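Local coordinates for maltose operon transcriptional repressor (Staphylococcus aureus subsp. aureus Mu50, PDB 3HCW), which probably represses transcription of the maltose operon, with a C-terminal part related to periplasmic binding proteins that probably senses a sugar effector, at residues I137-N142 / I197-M202. Sequence-based numbering, arbitrary orientation.
Sequences ITEKGN and ISLDAM
Ile-197 continues the parallel pairing of strands 133-139 and 194-198 near their C-terminal ends: its carbonyl O takes the N-H of Ile-137, N to O 2.7 Å, nearly along the C=O axis. At Ser-198, bridged to Ile-137, the CA-H points at Ile-137 O, and both side chains leave the same face of the sheet, where each packs on Ile-207 of helix 201-213. Ser-198 OG, turned beside its own backbone N, is hydrogen-bonded to His-204 ND1 of that helix. Leu-199 N then donates to Ile-137 O at 2.9 Å, almost in line with the carbonyl (177°), which closes the parallel pattern just as the chain leaves the sheet. The Leu-199 side chain, CG anti to the backbone N (chi1 -178°), reaches across to the other strand and crosses Thr-138 obliquely. Its CD2 methyl lies 3.4 Å from Thr-138 OG1, a hydroxyl that is itself hydrogen-bonded to Ser-146 OG, and also touches Glu-139 N. Asp-200 is the N-cap of helix 201-213: its OD2 accepts the N-H of Met-202 from above the carboxylate plane, N to OD2 3.2 Å. A water bridges the segments here, donating to Asp-200 OD2 at 2.6 Å and to Glu-139 OE1 at 2.8 Å. Asp-200 OD1 is hydrogen-bonded to Asn-228 ND2 and to a glycerol, probably from the crystallisation liquor, at strand ends facing the interdomain cleft, which in LacI-type repressors holds the effector and probably does so here. With Glu-139 OE1 4.9 Å from Asp-200 OD2, the shared water would lessen the repulsion, and the helix N-terminus should favour ionised Asp-200 in particular.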
loop_
_atom_site.group_PDB
_atom_site.type_symbol
_atom_site.label_atom_id
_atom_site.label_comp_id
_atom_site.label_asym_id
_atom_site.label_seq_id
_atom_site.Cartn_x
_atom_site.Cartn_y
_atom_site.Cartn_z
ATOM N N ILE A 137 20.334 -7.323 1.258
ATOM C CA ILE A 137 20.219 -5.896 1.010
ATOM C C ILE A 137 19.400 -5.231 2.118
ATOM O O ILE A 137 18.282 -5.646 2.414
ATOM C CB ILE A 137 19.639 -5.605 -0.401
ATOM C CG1 ILE A 137 20.458 -6.330 -1.473
ATOM C CG2 ILE A 137 19.607 -4.107 -0.672
ATOM C CD1 ILE A 137 20.073 -5.992 -2.903
ATOM N N THR A 138 19.976 -4.211 2.742
ATOM C CA THR A 138 19.319 -3.525 3.851
ATOM C C THR A 138 19.239 -2.000 3.665
ATOM O O THR A 138 19.861 -1.434 2.757
ATOM C CB THR A 138 19.950 -3.917 5.227
ATOM O OG1 THR A 138 19.090 -3.487 6.288
ATOM C CG2 THR A 138 21.351 -3.322 5.407
ATOM N N GLU A 139 18.439 -1.363 4.518
ATOM C CA GLU A 139 18.259 0.088 4.542
ATOM C C GLU A 139 19.046 0.710 5.679
ATOM O O GLU A 139 19.284 0.072 6.695
ATOM C CB GLU A 139 16.786 0.435 4.760
ATOM C CG GLU A 139 15.976 0.670 3.500
ATOM C CD GLU A 139 14.486 0.819 3.790
ATOM O OE1 GLU A 139 13.919 -0.032 4.519
ATOM O OE2 GLU A 139 13.882 1.789 3.279
ATOM N N LYS A 140 19.401 1.978 5.513
ATOM C CA LYS A 140 20.128 2.731 6.529
ATOM C C LYS A 140 19.305 2.975 7.800
ATOM O O LYS A 140 18.074 2.836 7.808
ATOM C CB LYS A 140 20.631 4.058 5.948
ATOM C CG LYS A 140 20.860 4.019 4.442
ATOM C CD LYS A 140 22.208 4.602 4.074
ATOM C CE LYS A 140 22.489 4.402 2.598
ATOM N NZ LYS A 140 23.927 4.123 2.329
ATOM N N GLY A 141 20.006 3.349 8.868
ATOM C CA GLY A 141 19.422 3.444 10.199
ATOM C C GLY A 141 19.900 2.276 11.039
ATOM O O GLY A 141 20.058 1.160 10.539
ATOM N N ASN A 142 20.130 2.526 12.322
ATOM C CA ASN A 142 20.579 1.474 13.231
ATOM C C ASN A 142 19.396 0.705 13.836
ATOM O O ASN A 142 19.314 0.528 15.057
ATOM C CB ASN A 142 21.488 2.060 14.324
ATOM C CG ASN A 142 22.689 2.813 13.754
ATOM O OD1 ASN A 142 23.241 2.442 12.715
ATOM N ND2 ASN A 142 23.100 3.873 14.443
ATOM N N ILE A 197 18.379 -11.376 -0.983
ATOM C CA ILE A 197 17.389 -11.178 0.067
ATOM C C ILE A 197 17.354 -9.714 0.508
ATOM O O ILE A 197 18.399 -9.121 0.795
ATOM C CB ILE A 197 17.614 -12.137 1.271
ATOM C CG1 ILE A 197 17.300 -13.581 0.860
ATOM C CG2 ILE A 197 16.722 -11.747 2.461
ATOM C CD1 ILE A 197 17.921 -14.666 1.763
ATOM N N SER A 198 16.152 -9.132 0.526
ATOM C CA SER A 198 15.959 -7.763 1.001
ATOM C C SER A 198 15.298 -7.755 2.360
ATOM O O SER A 198 14.434 -8.585 2.651
ATOM C CB SER A 198 15.090 -6.947 0.038
ATOM O OG SER A 198 15.613 -6.961 -1.278
ATOM N N LEU A 199 15.704 -6.774 3.155
ATOM C CA LEU A 199 15.151 -6.454 4.467
ATOM C C LEU A 199 13.614 -6.395 4.567
ATOM O O LEU A 199 13.039 -6.850 5.551
ATOM C CB LEU A 199 15.730 -5.103 4.915
ATOM C CG LEU A 199 15.309 -4.614 6.304
ATOM C CD1 LEU A 199 15.904 -5.526 7.359
ATOM C CD2 LEU A 199 15.729 -3.173 6.533
ATOM N N ASP A 200 12.970 -5.828 3.549
ATOM C CA ASP A 200 11.563 -5.465 3.602
ATOM C C ASP A 200 11.039 -5.348 2.179
ATOM O O ASP A 200 11.779 -4.981 1.277
ATOM C CB ASP A 200 11.406 -4.114 4.332
ATOM C CG ASP A 200 9.994 -3.561 4.251
ATOM O OD1 ASP A 200 9.086 -4.197 4.822
ATOM O OD2 ASP A 200 9.791 -2.502 3.609
ATOM N N ALA A 201 9.756 -5.650 1.997
ATOM C CA ALA A 201 9.105 -5.695 0.690
ATOM C C ALA A 201 9.126 -4.381 -0.108
ATOM O O ALA A 201 9.243 -4.411 -1.322
ATOM C CB ALA A 201 7.668 -6.172 0.866
ATOM N N MET A 202 9.013 -3.240 0.572
ATOM C CA MET A 202 9.008 -1.932 -0.099
ATOM C C MET A 202 10.359 -1.640 -0.751
ATOM O O MET A 202 10.416 -1.234 -1.914
ATOM C CB MET A 202 8.596 -0.819 0.882
ATOM C CG MET A 202 7.986 0.427 0.220
ATOM S SD MET A 202 6.657 0.129 -0.990
ATOM C CE MET A 202 5.463 -0.747 0.011
HETATM O O HOH W 1 11.704 -0.839 3.006
#